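Local coordinates for glycerol-3-phosphate dehydrogenase [NAD(+)] 1 (Saccharomyces cerevisiae, PDB 4FGW), which catalyses the NAD-dependent interconversion of dihydroxyacetone phosphate and glycerol 3-phosphate, and so drives glycerol accumulation when yeast meets hyperosmotic stress, at residues A[67-72]-A[104-109]. Sequence-based numbering, arbitrary orientation.
Sequences IVQMWV and NLVANP
Val68, Met70 and Val72 exchange backbone hydrogen bonds with Asn104, Val106 and Asn108 across two parallel strands, whose axes approach to 4.6 Å with a 33° twist, and five N-H...O=C bonds run from Val68 N to Asn104 O at one end to Val72 N to Asn108 O at the other. In register Val68 lies opposite Leu105 and Trp71 opposite Asn108, and strand 105-108 is the outermost of the Rossmann sheet within this chain.

On the face carrying Gln69 and Asn108, the two amides cross with their planes 59° apart. Asn108 ND2 gives a nearly straight hydrogen bond to Gln69 OE1 at 2.7 Å; the acceptor lies in the Asn108 amide plane, whereas the donor is tilted from that of Gln69. The bend of the Gln69 chain at chi2 (79°) places CD near the asparagine, and OE1 also lies 3.7 Å from Val106 CG1. Asn108 ND2 has a second acceptor in Asp113 OD1, and its OD1 takes the N-H of Asp110, so both ends of this buried amide are engaged. Farther along, the edge of the Trp71 indole reaches past the strand end: NE1 donates to Pro109 O at 3.2 Å, a bent bond entering from above the carbonyl plane.

The face of Val68, Met70, Leu105 and Ala107 is apolar. Leu105 CD1 packs against Met70 CB at 3.9 Å, and Val72, just beyond the strand, brings CG2 to within 3.7 Å of Ala107 CB. Helix 44-59 covers Val68 and Leu105, while helix 82-86 of the crossover packs on Ala107 and Val72, the latter also adjoining Ser42, a probable NAD-binding residue.

Two side-chain bonds thus supplement the ladder, the Gln69-Asn108 amide pair and, at the C-terminal end, the bent Trp71-Pro109 bond; through its shared amide nitrogen, Asn108 ties the edge strand both to its neighbour and to the helix that follows.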
ATOM      1  N   ILE A  67     -10.644  34.512  15.205  1.00 92.42           N
ATOM      2  CA  ILE A  67      -9.183  34.595  15.289  1.00 90.74           C
ATOM      3  C   ILE A  67      -8.532  33.304  15.789  1.00 91.45           C
ATOM      4  O   ILE A  67      -8.996  32.711  16.767  1.00 91.20           O
ATOM      5  CB  ILE A  67      -8.747  35.824  16.149  1.00 98.16           C
ATOM      6  CG1 ILE A  67      -9.623  37.062  15.888  1.00103.88           C
ATOM      7  CG2 ILE A  67      -7.268  36.155  15.976  1.00 97.84           C
ATOM      8  CD1 ILE A  67     -10.537  37.428  17.062  1.00117.82           C
ATOM      9  N   VAL A  68      -7.447  32.909  15.132  1.00 85.15           N
ATOM     10  CA  VAL A  68      -6.630  31.781  15.566  1.00 80.81           C
ATOM     11  C   VAL A  68      -5.269  32.303  15.939  1.00 84.49           C
ATOM     12  O   VAL A  68      -4.650  33.020  15.173  1.00 85.15           O
ATOM     13  CB  VAL A  68      -6.461  30.696  14.468  1.00 80.61           C
ATOM     14  CG1 VAL A  68      -5.331  29.763  14.810  1.00 76.95           C
ATOM     15  CG2 VAL A  68      -7.720  29.915  14.298  1.00 79.81           C
ATOM     16  N   GLN A  69      -4.832  31.937  17.134  1.00 79.87           N
ATOM     17  CA  GLN A  69      -3.551  32.345  17.700  1.00 79.78           C
ATOM     18  C   GLN A  69      -2.478  31.290  17.396  1.00 79.47           C
ATOM     19  O   GLN A  69      -2.758  30.092  17.437  1.00 76.47           O
ATOM     20  CB  GLN A  69      -3.683  32.555  19.209  1.00 83.63           C
ATOM     21  CG  GLN A  69      -2.792  33.673  19.747  1.00 98.57           C
ATOM     22  CD  GLN A  69      -3.300  35.091  19.543  1.00109.39           C
ATOM     23  OE1 GLN A  69      -2.541  36.057  19.660  1.00105.17           O
ATOM     24  NE2 GLN A  69      -4.587  35.262  19.257  1.00 95.58           N
ATOM     25  N   MET A  70      -1.265  31.737  17.060  1.00 75.38           N
ATOM     26  CA  MET A  70      -0.151  30.839  16.788  1.00 71.48           C
ATOM     27  C   MET A  70       1.048  31.254  17.620  1.00 79.30           C
ATOM     28  O   MET A  70       1.551  32.368  17.449  1.00 81.04           O
ATOM     29  CB  MET A  70       0.198  30.791  15.292  1.00 70.91           C
ATOM     30  CG  MET A  70       1.358  29.848  14.977  1.00 70.33           C
ATOM     31  SD  MET A  70       1.788  29.705  13.231  1.00 70.94           S
ATOM     32  CE  MET A  70       2.438  31.325  12.902  1.00 70.99           C
ATOM     33  N   TRP A  71       1.503  30.364  18.525  1.00 76.36           N
ATOM     34  CA  TRP A  71       2.670  30.662  19.342  1.00 78.26           C
ATOM     35  C   TRP A  71       3.944  30.583  18.510  1.00 82.59           C
ATOM     36  O   TRP A  71       4.288  29.524  17.982  1.00 78.06           O
ATOM     37  CB  TRP A  71       2.769  29.805  20.616  1.00 76.72           C
ATOM     38  CG  TRP A  71       4.023  30.103  21.393  1.00 80.05           C
ATOM     39  CD1 TRP A  71       4.318  31.258  22.060  1.00 86.89           C
ATOM     40  CD2 TRP A  71       5.210  29.298  21.445  1.00 78.64           C
ATOM     41  NE1 TRP A  71       5.589  31.194  22.579  1.00 87.45           N
ATOM     42  CE2 TRP A  71       6.163  30.004  22.214  1.00 85.70           C
ATOM     43  CE3 TRP A  71       5.556  28.035  20.929  1.00 76.37           C
ATOM     44  CZ2 TRP A  71       7.436  29.489  22.487  1.00 85.21           C
ATOM     45  CZ3 TRP A  71       6.816  27.524  21.203  1.00 77.93           C
ATOM     46  CH2 TRP A  71       7.739  28.245  21.978  1.00 82.11           C
ATOM     47  N   VAL A  72       4.632  31.725  18.402  1.00 84.56           N
ATOM     48  CA  VAL A  72       5.887  31.861  17.667  1.00 85.00           C
ATOM     49  C   VAL A  72       6.999  32.183  18.666  1.00 92.30           C
ATOM     50  O   VAL A  72       6.896  33.177  19.383  1.00 94.31           O
ATOM     51  CB  VAL A  72       5.799  32.944  16.549  1.00 90.46           C
ATOM     52  CG1 VAL A  72       7.076  32.986  15.711  1.00 89.97           C
ATOM     53  CG2 VAL A  72       4.575  32.742  15.657  1.00 88.02           C
ATOM     54  N   ASN A 104      -6.879  36.255   9.813  1.00 96.09           N
ATOM     55  CA  ASN A 104      -7.240  35.896  11.167  1.00 95.32           C
ATOM     56  C   ASN A 104      -6.248  35.002  11.865  1.00 95.34           C
ATOM     57  O   ASN A 104      -6.479  34.547  12.969  1.00 94.86           O
ATOM     58  CB  ASN A 104      -8.591  35.210  11.159  1.00 94.55           C
ATOM     59  CG  ASN A 104      -8.783  34.315   9.967  1.00104.57           C
ATOM     60  OD1 ASN A 104      -8.266  34.569   8.897  1.00 95.29           O
ATOM     61  ND2 ASN A 104      -9.536  33.263  10.152  1.00 92.67           N
ATOM     62  N   LEU A 105      -5.150  34.730  11.195  1.00 89.18           N
ATOM     63  CA  LEU A 105      -4.049  33.968  11.773  1.00 86.27           C
ATOM     64  C   LEU A 105      -3.064  34.956  12.396  1.00 93.26           C
ATOM     65  O   LEU A 105      -2.277  35.588  11.683  1.00 94.97           O
ATOM     66  CB  LEU A 105      -3.379  33.057  10.726  1.00 82.71           C
ATOM     67  CG  LEU A 105      -2.173  32.200  11.165  1.00 84.64           C
ATOM     68  CD1 LEU A 105      -2.448  31.448  12.468  1.00 84.06           C
ATOM     69  CD2 LEU A 105      -1.775  31.227  10.068  1.00 81.93           C
ATOM     70  N   VAL A 106      -3.144  35.108  13.731  1.00 89.91           N
ATOM     71  CA  VAL A 106      -2.326  36.039  14.505  1.00 92.29           C
ATOM     72  C   VAL A 106      -1.187  35.326  15.237  1.00 93.36           C
ATOM     73  O   VAL A 106      -1.429  34.377  15.984  1.00 91.26           O
ATOM     74  CB  VAL A 106      -3.196  36.928  15.448  1.00100.07           C
ATOM     75  CG1 VAL A 106      -2.337  37.801  16.361  1.00103.01           C
ATOM     76  CG2 VAL A 106      -4.161  37.795  14.646  1.00102.71           C
ATOM     77  N   ALA A 107       0.050  35.808  15.019  1.00 89.87           N
ATOM     78  CA  ALA A 107       1.269  35.302  15.648  1.00 88.20           C
ATOM     79  C   ALA A 107       1.405  35.895  17.059  1.00 94.70           C
ATOM     80  O   ALA A 107       1.162  37.090  17.252  1.00 97.83           O
ATOM     81  CB  ALA A 107       2.474  35.678  14.802  1.00 89.24           C
ATOM     82  N   ASN A 108       1.796  35.060  18.025  1.00 89.36           N
ATOM     83  CA  ASN A 108       1.947  35.483  19.413  1.00 92.10           C
ATOM     84  C   ASN A 108       3.287  35.023  20.013  1.00 96.81           C
ATOM     85  O   ASN A 108       3.573  33.824  19.996  1.00 93.80           O
ATOM     86  CB  ASN A 108       0.765  35.005  20.260  1.00 89.69           C
ATOM     87  CG  ASN A 108       0.528  35.860  21.481  1.00113.61           C
ATOM     88  OD1 ASN A 108       1.408  36.043  22.332  1.00103.36           O
ATOM     89  ND2 ASN A 108      -0.667  36.418  21.588  1.00108.44           N
ATOM     90  N   PRO A 109       4.112  35.945  20.562  1.00 96.71           N
ATOM     91  CA  PRO A 109       5.401  35.512  21.128  1.00 96.73           C
ATOM     92  C   PRO A 109       5.319  34.929  22.541  1.00102.16           C
ATOM     93  O   PRO A 109       6.270  34.275  22.982  1.00101.55           O
ATOM     94  CB  PRO A 109       6.253  36.780  21.081  1.00102.50           C
ATOM     95  CG  PRO A 109       5.272  37.900  21.174  1.00110.05           C
ATOM     96  CD  PRO A 109       3.940  37.411  20.660  1.00102.77           C
TER